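Glycerate 2-kinase (Pyrococcus horikoshii, PDB 1X3L) catalyses the ATP-dependent phosphorylation of D-glycerate to 2-phosphoglycerate, and can also take phosphate from other nucleotides or from pyrophosphate. Local coordinates at residues Asp75-Thr80 with Lys110-Ile115; Leu192-Val197 with Thr423-Ile428; Thr215-Ala220 with Val249-Lys254; Asn344-Leu349 with Lys401-Tyr406. One frame throughout, in Å; residues are numbered along the deposited sequence.

Contact 1 (Asp75-Thr80 with Lys110-Ile115); sequences DGVAVT and KEALSI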
loop_
_atom_site.group_PDB
_atom_site.type_symbol
_atom_site.label_atom_id
_atom_site.label_comp_id
_atom_site.label_asym_id
_atom_site.label_seq_id
_atom_site.Cartn_x
_atom_site.Cartn_y
_atom_site.Cartn_z
ATOM N N ASP A 75 -14.979 -10.709 20.071
ATOM C CA ASP A 75 -13.579 -10.760 20.463
ATOM C C ASP A 75 -12.686 -10.719 19.227
ATOM O O ASP A 75 -13.167 -10.828 18.096
ATOM C CB ASP A 75 -13.308 -12.035 21.272
ATOM C CG ASP A 75 -11.914 -12.061 21.875
ATOM O OD1 ASP A 75 -11.481 -11.029 22.430
ATOM O OD2 ASP A 75 -11.253 -13.118 21.806
ATOM N N GLY A 76 -11.387 -10.549 19.449
ATOM C CA GLY A 76 -10.452 -10.497 18.343
ATOM C C GLY A 76 -9.055 -10.109 18.782
ATOM O O GLY A 76 -8.779 -9.978 19.976
ATOM N N VAL A 77 -8.167 -9.934 17.812
ATOM C CA VAL A 77 -6.793 -9.547 18.098
ATOM C C VAL A 77 -6.261 -8.640 16.990
ATOM O O VAL A 77 -6.611 -8.798 15.819
ATOM C CB VAL A 77 -5.863 -10.780 18.222
ATOM C CG1 VAL A 77 -5.729 -11.487 16.877
ATOM C CG2 VAL A 77 -4.496 -10.347 18.735
ATOM N N ALA A 78 -5.429 -7.682 17.378
ATOM C CA ALA A 78 -4.827 -6.747 16.442
ATOM C C ALA A 78 -3.322 -6.799 16.661
ATOM O O ALA A 78 -2.836 -6.490 17.750
ATOM C CB ALA A 78 -5.357 -5.338 16.694
ATOM N N VAL A 79 -2.590 -7.210 15.631
ATOM C CA VAL A 79 -1.136 -7.319 15.714
ATOM C C VAL A 79 -0.496 -6.197 14.905
ATOM O O VAL A 79 -0.689 -6.111 13.690
ATOM C CB VAL A 79 -0.657 -8.680 15.171
ATOM C CG1 VAL A 79 0.810 -8.894 15.520
ATOM C CG2 VAL A 79 -1.519 -9.797 15.742
ATOM N N THR A 80 0.261 -5.336 15.583
ATOM C CA THR A 80 0.899 -4.205 14.922
ATOM C C THR A 80 2.322 -3.970 15.429
ATOM O O THR A 80 2.793 -4.664 16.327
ATOM C CB THR A 80 0.055 -2.920 15.122
ATOM O OG1 THR A 80 0.567 -1.872 14.291
ATOM C CG2 THR A 80 0.094 -2.469 16.582
ATOM N N LYS A 110 -0.781 -17.112 16.912
ATOM C CA LYS A 110 -1.414 -18.110 17.772
ATOM C C LYS A 110 -2.733 -17.572 18.306
ATOM O O LYS A 110 -3.720 -18.305 18.395
ATOM C CB LYS A 110 -0.503 -18.478 18.943
ATOM C CG LYS A 110 0.693 -19.328 18.564
ATOM C CD LYS A 110 1.511 -19.671 19.800
ATOM C CE LYS A 110 2.650 -20.617 19.472
ATOM N NZ LYS A 110 2.148 -21.929 18.984
ATOM N N GLU A 111 -2.746 -16.292 18.666
ATOM C CA GLU A 111 -3.959 -15.654 19.167
ATOM C C GLU A 111 -5.035 -15.688 18.086
ATOM O O GLU A 111 -6.210 -15.916 18.375
ATOM C CB GLU A 111 -3.676 -14.201 19.555
ATOM C CG GLU A 111 -2.929 -14.038 20.861
ATOM C CD GLU A 111 -3.809 -14.297 22.071
ATOM O OE1 GLU A 111 -4.398 -15.396 22.166
ATOM O OE2 GLU A 111 -3.910 -13.397 22.930
ATOM N N ALA A 112 -4.627 -15.456 16.841
ATOM C CA ALA A 112 -5.565 -15.465 15.725
ATOM C C ALA A 112 -6.148 -16.862 15.497
ATOM O O ALA A 112 -7.343 -17.005 15.251
ATOM C CB ALA A 112 -4.880 -14.968 14.456
ATOM N N LEU A 113 -5.309 -17.892 15.576
ATOM C CA LEU A 113 -5.794 -19.256 15.374
ATOM C C LEU A 113 -6.793 -19.620 16.469
ATOM O O LEU A 113 -7.796 -20.289 16.218
ATOM C CB LEU A 113 -4.637 -20.260 15.388
ATOM C CG LEU A 113 -3.460 -20.058 14.431
ATOM C CD1 LEU A 113 -2.769 -21.398 14.232
ATOM C CD2 LEU A 113 -3.931 -19.512 13.099
ATOM N N SER A 114 -6.505 -19.171 17.687
ATOM C CA SER A 114 -7.376 -19.430 18.822
ATOM C C SER A 114 -8.767 -18.875 18.534
ATOM O O SER A 114 -9.777 -19.533 18.786
ATOM C CB SER A 114 -6.803 -18.770 20.078
ATOM O OG SER A 114 -7.732 -18.818 21.142
ATOM N N ILE A 115 -8.809 -17.661 17.996
ATOM C CA ILE A 115 -10.067 -17.010 17.662
ATOM C C ILE A 115 -10.817 -17.765 16.565
ATOM O O ILE A 115 -12.038 -17.910 16.628
ATOM C CB ILE A 115 -9.821 -15.556 17.207
ATOM C CG1 ILE A 115 -9.300 -14.740 18.393
ATOM C CG2 ILE A 115 -11.105 -14.945 16.643
ATOM C CD1 ILE A 115 -8.836 -13.353 18.026
#

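Contact 2 (Leu192-Val197 with Thr423-Ile428); sequences LIISDV and TNVNSI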
loop_
_atom_site.group_PDB
_atom_site.type_symbol
_atom_site.label_atom_id
_atom_site.label_comp_id
_atom_site.label_asym_id
_atom_site.label_seq_id
_atom_site.Cartn_x
_atom_site.Cartn_y
_atom_site.Cartn_z
ATOM N N LEU A 192 -10.525 -7.266 4.571
ATOM C CA LEU A 192 -10.361 -5.885 4.139
ATOM C C LEU A 192 -8.858 -5.636 4.026
ATOM O O LEU A 192 -8.113 -5.779 4.999
ATOM C CB LEU A 192 -11.004 -4.928 5.149
ATOM C CG LEU A 192 -12.474 -5.230 5.490
ATOM C CD1 LEU A 192 -13.029 -4.121 6.383
ATOM C CD2 LEU A 192 -13.302 -5.345 4.204
ATOM N N ILE A 193 -8.418 -5.266 2.833
ATOM C CA ILE A 193 -6.997 -5.056 2.584
ATOM C C ILE A 193 -6.633 -3.649 2.103
ATOM O O ILE A 193 -7.380 -3.019 1.358
ATOM C CB ILE A 193 -6.499 -6.068 1.528
ATOM C CG1 ILE A 193 -6.919 -7.481 1.937
ATOM C CG2 ILE A 193 -4.982 -5.984 1.386
ATOM C CD1 ILE A 193 -6.725 -8.529 0.849
ATOM N N ILE A 194 -5.478 -3.171 2.550
ATOM C CA ILE A 194 -4.959 -1.872 2.144
ATOM C C ILE A 194 -3.679 -2.205 1.396
ATOM O O ILE A 194 -2.839 -2.943 1.904
ATOM C CB ILE A 194 -4.634 -0.970 3.351
ATOM C CG1 ILE A 194 -5.935 -0.550 4.041
ATOM C CG2 ILE A 194 -3.852 0.275 2.880
ATOM C CD1 ILE A 194 -5.732 0.325 5.260
ATOM N N SER A 195 -3.532 -1.668 0.191
ATOM C CA SER A 195 -2.370 -1.974 -0.627
ATOM C C SER A 195 -1.341 -0.875 -0.826
ATOM O O SER A 195 -1.670 0.210 -1.296
ATOM C CB SER A 195 -2.823 -2.444 -2.004
ATOM O OG SER A 195 -1.700 -2.665 -2.830
ATOM N N ASP A 196 -0.091 -1.180 -0.486
ATOM C CA ASP A 196 1.007 -0.241 -0.679
ATOM C C ASP A 196 1.887 -0.806 -1.792
ATOM O O ASP A 196 3.068 -0.467 -1.912
ATOM C CB ASP A 196 1.815 -0.067 0.616
ATOM C CG ASP A 196 2.450 -1.364 1.099
ATOM O OD1 ASP A 196 2.179 -2.428 0.502
ATOM O OD2 ASP A 196 3.217 -1.314 2.087
ATOM N N VAL A 197 1.292 -1.669 -2.610
ATOM C CA VAL A 197 1.992 -2.302 -3.723
ATOM C C VAL A 197 1.465 -1.794 -5.070
ATOM O O VAL A 197 0.269 -1.886 -5.345
ATOM C CB VAL A 197 1.812 -3.844 -3.689
ATOM C CG1 VAL A 197 2.521 -4.486 -4.881
ATOM C CG2 VAL A 197 2.349 -4.403 -2.383
ATOM N N THR A 423 -0.922 6.453 6.639
ATOM C CA THR A 423 -1.208 5.465 5.603
ATOM C C THR A 423 -0.135 5.419 4.520
ATOM O O THR A 423 0.883 6.114 4.608
ATOM C CB THR A 423 -2.576 5.737 4.942
ATOM O OG1 THR A 423 -2.868 4.688 4.008
ATOM C CG2 THR A 423 -2.569 7.087 4.224
ATOM N N ASN A 424 -0.361 4.589 3.507
ATOM C CA ASN A 424 0.581 4.460 2.406
ATOM C C ASN A 424 0.020 3.691 1.220
ATOM O O ASN A 424 -0.114 2.467 1.261
ATOM C CB ASN A 424 1.876 3.786 2.884
ATOM C CG ASN A 424 2.870 3.555 1.753
ATOM O OD1 ASN A 424 2.839 4.238 0.730
ATOM N ND2 ASN A 424 3.767 2.594 1.942
ATOM N N VAL A 425 -0.324 4.425 0.166
ATOM C CA VAL A 425 -0.825 3.810 -1.054
ATOM C C VAL A 425 0.013 4.358 -2.202
ATOM O O VAL A 425 -0.457 4.501 -3.328
ATOM C CB VAL A 425 -2.328 4.104 -1.288
ATOM C CG1 VAL A 425 -3.152 3.434 -0.189
ATOM C CG2 VAL A 425 -2.582 5.597 -1.312
ATOM N N ASN A 426 1.267 4.663 -1.880
ATOM C CA ASN A 426 2.290 5.179 -2.796
ATOM C C ASN A 426 1.996 6.610 -3.286
ATOM O O ASN A 426 1.363 7.409 -2.608
ATOM C CB ASN A 426 2.382 4.229 -3.991
ATOM C CG ASN A 426 3.031 2.940 -3.559
ATOM O OD1 ASN A 426 4.021 2.924 -2.833
ATOM N ND2 ASN A 426 2.443 1.824 -4.024
ATOM N N SER A 427 2.490 6.961 -4.470
ATOM C CA SER A 427 2.384 8.341 -4.937
ATOM C C SER A 427 1.379 8.681 -6.019
ATOM O O SER A 427 0.968 7.830 -6.808
ATOM C CB SER A 427 3.763 8.824 -5.388
ATOM O OG SER A 427 4.697 8.738 -4.327
ATOM N N ILE A 428 1.014 9.961 -6.057
ATOM C CA ILE A 428 0.072 10.469 -7.039
ATOM C C ILE A 428 0.506 11.829 -7.556
ATOM O O ILE A 428 1.004 12.668 -6.794
ATOM C CB ILE A 428 -1.338 10.637 -6.443
ATOM C CG1 ILE A 428 -1.841 9.300 -5.903
ATOM C CG2 ILE A 428 -2.284 11.202 -7.504
ATOM C CD1 ILE A 428 -3.146 9.400 -5.118
#

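Contact 3 (Thr215-Ala220 with Val249-Lys254); sequences TTFEDA and VEETLK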
loop_
_atom_site.group_PDB
_atom_site.type_symbol
_atom_site.label_atom_id
_atom_site.label_comp_id
_atom_site.label_asym_id
_atom_site.label_seq_id
_atom_site.Cartn_x
_atom_site.Cartn_y
_atom_site.Cartn_z
ATOM N N THR A 215 1.790 -21.568 -6.226
ATOM C CA THR A 215 3.060 -22.271 -6.059
ATOM C C THR A 215 2.881 -23.542 -5.222
ATOM O O THR A 215 1.921 -23.671 -4.455
ATOM C CB THR A 215 4.136 -21.373 -5.412
ATOM O OG1 THR A 215 3.770 -21.067 -4.063
ATOM C CG2 THR A 215 4.281 -20.081 -6.206
ATOM N N THR A 216 3.814 -24.475 -5.371
ATOM C CA THR A 216 3.742 -25.749 -4.672
ATOM C C THR A 216 5.003 -26.067 -3.886
ATOM O O THR A 216 5.983 -25.323 -3.936
ATOM C CB THR A 216 3.537 -26.884 -5.676
ATOM O OG1 THR A 216 4.652 -26.915 -6.575
ATOM C CG2 THR A 216 2.264 -26.669 -6.479
ATOM N N PHE A 217 4.967 -27.184 -3.163
ATOM C CA PHE A 217 6.117 -27.634 -2.388
ATOM C C PHE A 217 7.237 -27.946 -3.372
ATOM O O PHE A 217 8.411 -27.713 -3.095
ATOM C CB PHE A 217 5.770 -28.895 -1.587
ATOM C CG PHE A 217 4.966 -28.626 -0.347
ATOM C CD1 PHE A 217 5.525 -27.943 0.724
ATOM C CD2 PHE A 217 3.644 -29.052 -0.250
ATOM C CE1 PHE A 217 4.784 -27.684 1.874
ATOM C CE2 PHE A 217 2.896 -28.799 0.896
ATOM C CZ PHE A 217 3.466 -28.114 1.961
ATOM N N GLU A 218 6.860 -28.473 -4.530
ATOM C CA GLU A 218 7.829 -28.810 -5.560
ATOM C C GLU A 218 8.521 -27.537 -6.050
ATOM O O GLU A 218 9.732 -27.529 -6.277
ATOM C CB GLU A 218 7.126 -29.523 -6.713
ATOM C CG GLU A 218 8.053 -30.093 -7.769
ATOM C CD GLU A 218 7.356 -31.128 -8.635
ATOM O OE1 GLU A 218 6.897 -32.151 -8.075
ATOM O OE2 GLU A 218 7.265 -30.922 -9.864
ATOM N N ASP A 219 7.752 -26.459 -6.205
ATOM C CA ASP A 219 8.326 -25.189 -6.643
ATOM C C ASP A 219 9.311 -24.697 -5.587
ATOM O O ASP A 219 10.387 -24.198 -5.913
ATOM C CB ASP A 219 7.239 -24.124 -6.852
ATOM C CG ASP A 219 6.364 -24.403 -8.056
ATOM O OD1 ASP A 219 6.864 -24.995 -9.036
ATOM O OD2 ASP A 219 5.177 -24.016 -8.034
ATOM N N ALA A 220 8.937 -24.840 -4.318
ATOM C CA ALA A 220 9.794 -24.409 -3.220
ATOM C C ALA A 220 11.117 -25.179 -3.195
ATOM O O ALA A 220 12.177 -24.592 -2.974
ATOM C CB ALA A 220 9.067 -24.576 -1.899
ATOM N N VAL A 249 1.398 -33.123 4.586
ATOM C CA VAL A 249 0.935 -31.837 5.096
ATOM C C VAL A 249 0.195 -31.112 3.977
ATOM O O VAL A 249 0.515 -31.280 2.799
ATOM C CB VAL A 249 2.110 -30.968 5.612
ATOM C CG1 VAL A 249 2.761 -31.645 6.808
ATOM C CG2 VAL A 249 3.128 -30.746 4.513
ATOM N N GLU A 250 -0.797 -30.309 4.343
ATOM C CA GLU A 250 -1.591 -29.604 3.352
ATOM C C GLU A 250 -0.817 -28.561 2.565
ATOM O O GLU A 250 0.118 -27.934 3.061
ATOM C CB GLU A 250 -2.816 -28.968 4.013
ATOM C CG GLU A 250 -3.721 -29.991 4.701
ATOM C CD GLU A 250 -4.972 -29.370 5.306
ATOM O OE1 GLU A 250 -4.995 -28.131 5.501
ATOM O OE2 GLU A 250 -5.929 -30.125 5.595
ATOM N N GLU A 251 -1.224 -28.401 1.315
ATOM C CA GLU A 251 -0.620 -27.449 0.399
ATOM C C GLU A 251 -1.194 -26.064 0.726
ATOM O O GLU A 251 -2.135 -25.954 1.519
ATOM C CB GLU A 251 -0.973 -27.873 -1.033
ATOM C CG GLU A 251 -0.461 -26.974 -2.128
ATOM C CD GLU A 251 1.048 -26.891 -2.173
ATOM O OE1 GLU A 251 1.705 -27.851 -2.645
ATOM O OE2 GLU A 251 1.572 -25.854 -1.730
ATOM N N THR A 252 -0.613 -25.009 0.155
ATOM C CA THR A 252 -1.136 -23.663 0.378
ATOM C C THR A 252 -2.450 -23.616 -0.406
ATOM O O THR A 252 -2.676 -24.456 -1.279
ATOM C CB THR A 252 -0.166 -22.577 -0.141
ATOM O OG1 THR A 252 0.322 -22.944 -1.436
ATOM C CG2 THR A 252 1.013 -22.407 0.813
ATOM N N LEU A 253 -3.318 -22.657 -0.096
ATOM C CA LEU A 253 -4.611 -22.551 -0.768
ATOM C C LEU A 253 -4.490 -22.532 -2.291
ATOM O O LEU A 253 -3.779 -21.705 -2.858
ATOM C CB LEU A 253 -5.356 -21.294 -0.298
ATOM C CG LEU A 253 -6.754 -21.122 -0.899
ATOM C CD1 LEU A 253 -7.615 -22.314 -0.516
ATOM C CD2 LEU A 253 -7.384 -19.832 -0.412
ATOM N N LYS A 254 -5.200 -23.446 -2.945
ATOM C CA LYS A 254 -5.168 -23.552 -4.401
ATOM C C LYS A 254 -6.478 -23.125 -5.061
ATOM O O LYS A 254 -6.480 -22.659 -6.197
ATOM C CB LYS A 254 -4.848 -24.999 -4.809
ATOM C CG LYS A 254 -3.447 -25.466 -4.434
ATOM C CD LYS A 254 -2.394 -24.875 -5.364
ATOM C CE LYS A 254 -0.989 -25.115 -4.835
ATOM N NZ LYS A 254 -0.740 -24.354 -3.570
#

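Contact 4 (Asn344-Leu349 with Lys401-Tyr406); sequences NQEIAL and KEHNSY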
loop_
_atom_site.group_PDB
_atom_site.type_symbol
_atom_site.label_atom_id
_atom_site.label_comp_id
_atom_site.label_asym_id
_atom_site.label_seq_id
_atom_site.Cartn_x
_atom_site.Cartn_y
_atom_site.Cartn_z
ATOM N N ASN A 344 8.991 12.580 -6.009
ATOM C CA ASN A 344 7.924 13.541 -6.288
ATOM C C ASN A 344 8.440 14.984 -6.368
ATOM O O ASN A 344 7.972 15.796 -7.156
ATOM C CB ASN A 344 6.878 13.420 -5.180
ATOM C CG ASN A 344 6.132 12.125 -5.349
ATOM O OD1 ASN A 344 5.570 11.837 -6.400
ATOM N ND2 ASN A 344 6.150 11.314 -4.277
ATOM N N GLN A 345 9.445 15.328 -5.572
ATOM C CA GLN A 345 10.007 16.667 -5.659
ATOM C C GLN A 345 10.673 16.841 -7.023
ATOM O O GLN A 345 10.620 17.923 -7.610
ATOM C CB GLN A 345 11.027 16.891 -4.550
ATOM C CG GLN A 345 10.404 16.942 -3.159
ATOM C CD GLN A 345 11.447 16.837 -2.072
ATOM O OE1 GLN A 345 12.263 17.742 -1.884
ATOM N NE2 GLN A 345 11.441 15.719 -1.358
ATOM N N GLU A 346 11.290 15.783 -7.542
ATOM C CA GLU A 346 11.931 15.904 -8.848
ATOM C C GLU A 346 10.907 15.924 -9.983
ATOM O O GLU A 346 11.128 16.565 -11.005
ATOM C CB GLU A 346 12.979 14.797 -9.054
ATOM C CG GLU A 346 14.331 15.178 -8.454
ATOM C CD GLU A 346 15.490 14.317 -8.943
ATOM O OE1 GLU A 346 15.411 13.783 -10.069
ATOM O OE2 GLU A 346 16.495 14.194 -8.204
ATOM N N ILE A 347 9.783 15.238 -9.799
ATOM C CA ILE A 347 8.733 15.244 -10.814
ATOM C C ILE A 347 8.243 16.683 -10.964
ATOM O O ILE A 347 8.173 17.226 -12.072
ATOM C CB ILE A 347 7.518 14.386 -10.395
ATOM C CG1 ILE A 347 7.854 12.895 -10.506
ATOM C CG2 ILE A 347 6.308 14.750 -11.254
ATOM C CD1 ILE A 347 6.717 11.983 -10.055
ATOM N N ALA A 348 7.896 17.287 -9.832
ATOM C CA ALA A 348 7.398 18.659 -9.796
ATOM C C ALA A 348 8.388 19.667 -10.367
ATOM O O ALA A 348 8.034 20.479 -11.224
ATOM C CB ALA A 348 7.054 19.045 -8.357
ATOM N N LEU A 349 9.628 19.613 -9.890
ATOM C CA LEU A 349 10.640 20.557 -10.344
ATOM C C LEU A 349 10.972 20.390 -11.822
ATOM O O LEU A 349 11.143 21.373 -12.544
ATOM C CB LEU A 349 11.917 20.412 -9.502
ATOM C CG LEU A 349 13.056 21.387 -9.840
ATOM C CD1 LEU A 349 12.619 22.826 -9.555
ATOM C CD2 LEU A 349 14.290 21.039 -9.012
ATOM N N LYS A 401 20.355 17.615 -11.875
ATOM C CA LYS A 401 21.548 16.804 -12.105
ATOM C C LYS A 401 22.191 16.463 -10.761
ATOM O O LYS A 401 22.639 15.344 -10.539
ATOM C CB LYS A 401 22.536 17.574 -12.985
ATOM C CG LYS A 401 23.864 16.867 -13.236
ATOM C CD LYS A 401 24.803 17.769 -14.037
ATOM C CE LYS A 401 26.170 17.130 -14.249
ATOM N NZ LYS A 401 27.097 18.050 -14.974
ATOM N N GLU A 402 22.214 17.443 -9.863
ATOM C CA GLU A 402 22.787 17.262 -8.534
ATOM C C GLU A 402 21.812 16.606 -7.562
ATOM O O GLU A 402 22.165 16.334 -6.415
ATOM C CB GLU A 402 23.215 18.616 -7.968
ATOM C CG GLU A 402 24.464 19.190 -8.602
ATOM C CD GLU A 402 24.658 20.653 -8.268
ATOM O OE1 GLU A 402 24.353 21.049 -7.123
ATOM O OE2 GLU A 402 25.124 21.410 -9.146
ATOM N N HIS A 403 20.586 16.354 -8.018
ATOM C CA HIS A 403 19.567 15.741 -7.168
ATOM C C HIS A 403 19.414 16.522 -5.868
ATOM O O HIS A 403 19.475 15.971 -4.771
ATOM C CB HIS A 403 19.932 14.285 -6.885
ATOM C CG HIS A 403 19.936 13.428 -8.111
ATOM N ND1 HIS A 403 18.804 13.216 -8.871
ATOM C CD2 HIS A 403 20.943 12.782 -8.746
ATOM C CE1 HIS A 403 19.114 12.478 -9.923
ATOM N NE2 HIS A 403 20.405 12.202 -9.872
ATOM N N ASN A 404 19.195 17.819 -6.015
ATOM C CA ASN A 404 19.044 18.714 -4.883
ATOM C C ASN A 404 17.744 19.512 -5.073
ATOM O O ASN A 404 17.689 20.709 -4.773
ATOM C CB ASN A 404 20.267 19.641 -4.857
ATOM C CG ASN A 404 20.435 20.366 -3.545
ATOM O OD1 ASN A 404 20.236 19.793 -2.473
ATOM N ND2 ASN A 404 20.827 21.632 -3.620
ATOM N N SER A 405 16.698 18.844 -5.564
ATOM C CA SER A 405 15.420 19.515 -5.824
ATOM C C SER A 405 14.760 20.116 -4.580
ATOM O O SER A 405 14.047 21.109 -4.678
ATOM C CB SER A 405 14.437 18.560 -6.515
ATOM O OG SER A 405 14.179 17.418 -5.715
ATOM N N TYR A 406 14.994 19.524 -3.415
ATOM C CA TYR A 406 14.403 20.049 -2.183
ATOM C C TYR A 406 14.786 21.513 -1.974
ATOM O O TYR A 406 13.935 22.351 -1.675
ATOM C CB TYR A 406 14.874 19.234 -0.973
ATOM C CG TYR A 406 14.296 19.690 0.362
ATOM C CD1 TYR A 406 13.165 19.076 0.899
ATOM C CD2 TYR A 406 14.905 20.709 1.103
ATOM C CE1 TYR A 406 12.657 19.450 2.145
ATOM C CE2 TYR A 406 14.400 21.098 2.355
ATOM C CZ TYR A 406 13.279 20.458 2.867
ATOM O OH TYR A 406 12.780 20.803 4.104
HETATM O O HOH W 1 16.330 15.961 -5.929
#

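Contact 1 (Asp75-Thr80 with Lys110-Ile115)
E111, A112 and I115 of helix 103-118 pack on V77 and its neighbours in strand 75-81, part of the alpha/beta layering of a six-stranded parallel sheet. The helix belongs to the crossover from strand 92-96 to strand 124-129, which must pass the two strands lying between them. The short helical and strand segments run nearly antiparallel, at 159°, with their axes 8.1 Å apart at closest approach. First along the helix, E111 lays its CB against CG2 of V77 at 4.0 Å, while its side chain also touches K92 and I94 of the adjoining edge strand. A112 comes next. Its CB lies 4.3 Å from CG1 of V77, the methyl that chi1 of 67° places between the V77 backbone N and carbonyl carbon; the A112 side chain also touches I54 of strand 51-56. One turn after E111, I115 makes the larger contact, its side chain crossing that of V77 obliquely, with CD1 3.8 Å from V77 CG1. No hydrogen bond joins the two segments, and the contact is one of apolar fit. I115 CD1 also lies against the strand backbone, 3.3 Å from CA of G76.

Contact 2 (Leu192-Val197 with Thr423-Ile428)
S195, whose carbonyl oxygen rests against V425, has its hydroxyl held twice: V197 N donates to S195 OG at 3.2 Å, closing an ST turn, and D200 OD1 is hydrogen-bonded to the same atom. This fixes the bend by which the chain leaves strand 188-194. The opposing segment has a counterpart in an Asx turn, in which N426 N donates to N424 OD1 at 3.1 Å from above the carbonyl plane. Between the two turns the only direct hydrogen bond is weak, from N426 ND2 to the backbone O of D196 at 3.2 Å. Beside it D196 places CB 3.2 Å from N424 O and 3.6 Å from N424 ND2, touching mainly through this methylene. Its CG stands between the backbone N and the carbonyl carbon (chi1 61°), and the carboxylate plane is turned 71° from that of the N424 amide. The D196 side chain is about 6 Å from that of K58, a probable substrate-binding residue, and about 5 Å from a bound sulfate, consistent with a place beside the active site. Here the loop leaving strand 188-194 of the parallel sheet meets the loop leading into strand 427-435 of the mixed sheet. Helix 268-281 joins in: N268 ND2 bonds to V425 O and S427 O, and S271 touches the V425 side chain. Strand 260-266 adds A266, against the I194 side chain.

Contact 3 (Thr215-Ala220 with Val249-Lys254)
A capping box of T216 and D219 begins helix 217-226, and the T215-F217 segment at this helix start lies against the loop V249-K254 through E251 and K254. Within the box D219 N donates to T216 OG1 at 3.2 Å, and T216 N returns a bond to D219 OD2 from above the carboxylate plane. K254, its CG anti to the carbonyl carbon (chi1 -66°) and its chain bent further on, reaches the segment just ahead of the helix: its NZ donates to T215 O at 2.9 Å and to T252 O at 3.0 Å, and also to D213 O. The same ammonium forms a salt bridge with E251 OE2, an oxygen that accepts from T252 N and is hydrogen-bonded to H172 NE2 as well. An alanine at K254 would probably leave T215 O, T252 O and D213 O without this donor and remove the lysine's charge from beside the E251 carboxylate. The other oxygen of E251 takes a weak bond from F217 N, at 3.4 Å to OE1, near the start of the helix, where a negative charge would be expected to be favourable. E251 and F217 slide past each other in opposite directions, with E251 OE1 3.3 Å from F217 CD2 and E251 OE2 over one face of the ring, while H172 stacks with F217 edge-to-face. At the far end of the ring F217 CZ meets V249 CG2 at 3.7 Å, and E250 O lies at the ring edge, near its plane, 3.5 Å from CZ.

Contact 4 (Asn344-Leu349 with Lys401-Tyr406)
With CD of E346 anti to its CA (chi2 -164°) and CG of H403 anti to its own carbonyl carbon (chi1 -64°), carboxylate and imidazole are brought together across the contact, and their planes are nearly coplanar. H403, which follows helix 396-401 in a Schellman motif, donates from ND1 to E346 OE2 at 2.6 Å and 175°, straight into the syn lone pair and in the ring plane. A water donates to the same oxygen at 2.9 Å and accepts from S405 N, tying the carboxylate to the backbone of S405, by helix 405-411. Beside this polar link S405 sits on helix 343-351, its CB 3.5 Å from L349 CD2 and its OG 3.4 Å from Q345 CB. Q345 extends past it, and Q345 OE1 lies at the edge of the Y406 ring, 3.2 Å from CD1 and 3.1 Å from CB of Y406, buried with no polar partner; its NE2 bonds weakly to T374 OG1. An alanine at E346 would probably leave H403 ND1 without its acceptor and the water with one anchor fewer, freeing the imidazole to turn. Such a short, straight bond to a buried carboxylate would tend to favour a protonated imidazole.

Contact 1 comes first along the chain and closes before the others open, whereas contacts 3 and 4 are both nested, one after the other, in the long loop closed by contact 2. Contacts 1 and 2 reach the same parallel sheet, with centres 23 Å apart, and contact 3 follows in the helix after strand 188-194. Contact 4 lies on the opposite side of the chain's centre from contacts 1 and 3, about 44 and 45 Å away between centres. Contact 2 touches contact 4 through S427 OG and N344 ND2, 3.0 Å apart and probably hydrogen-bonded. It joins the DUF4147 and MOFRL parts near the probable substrate site, from which the other contacts lie away.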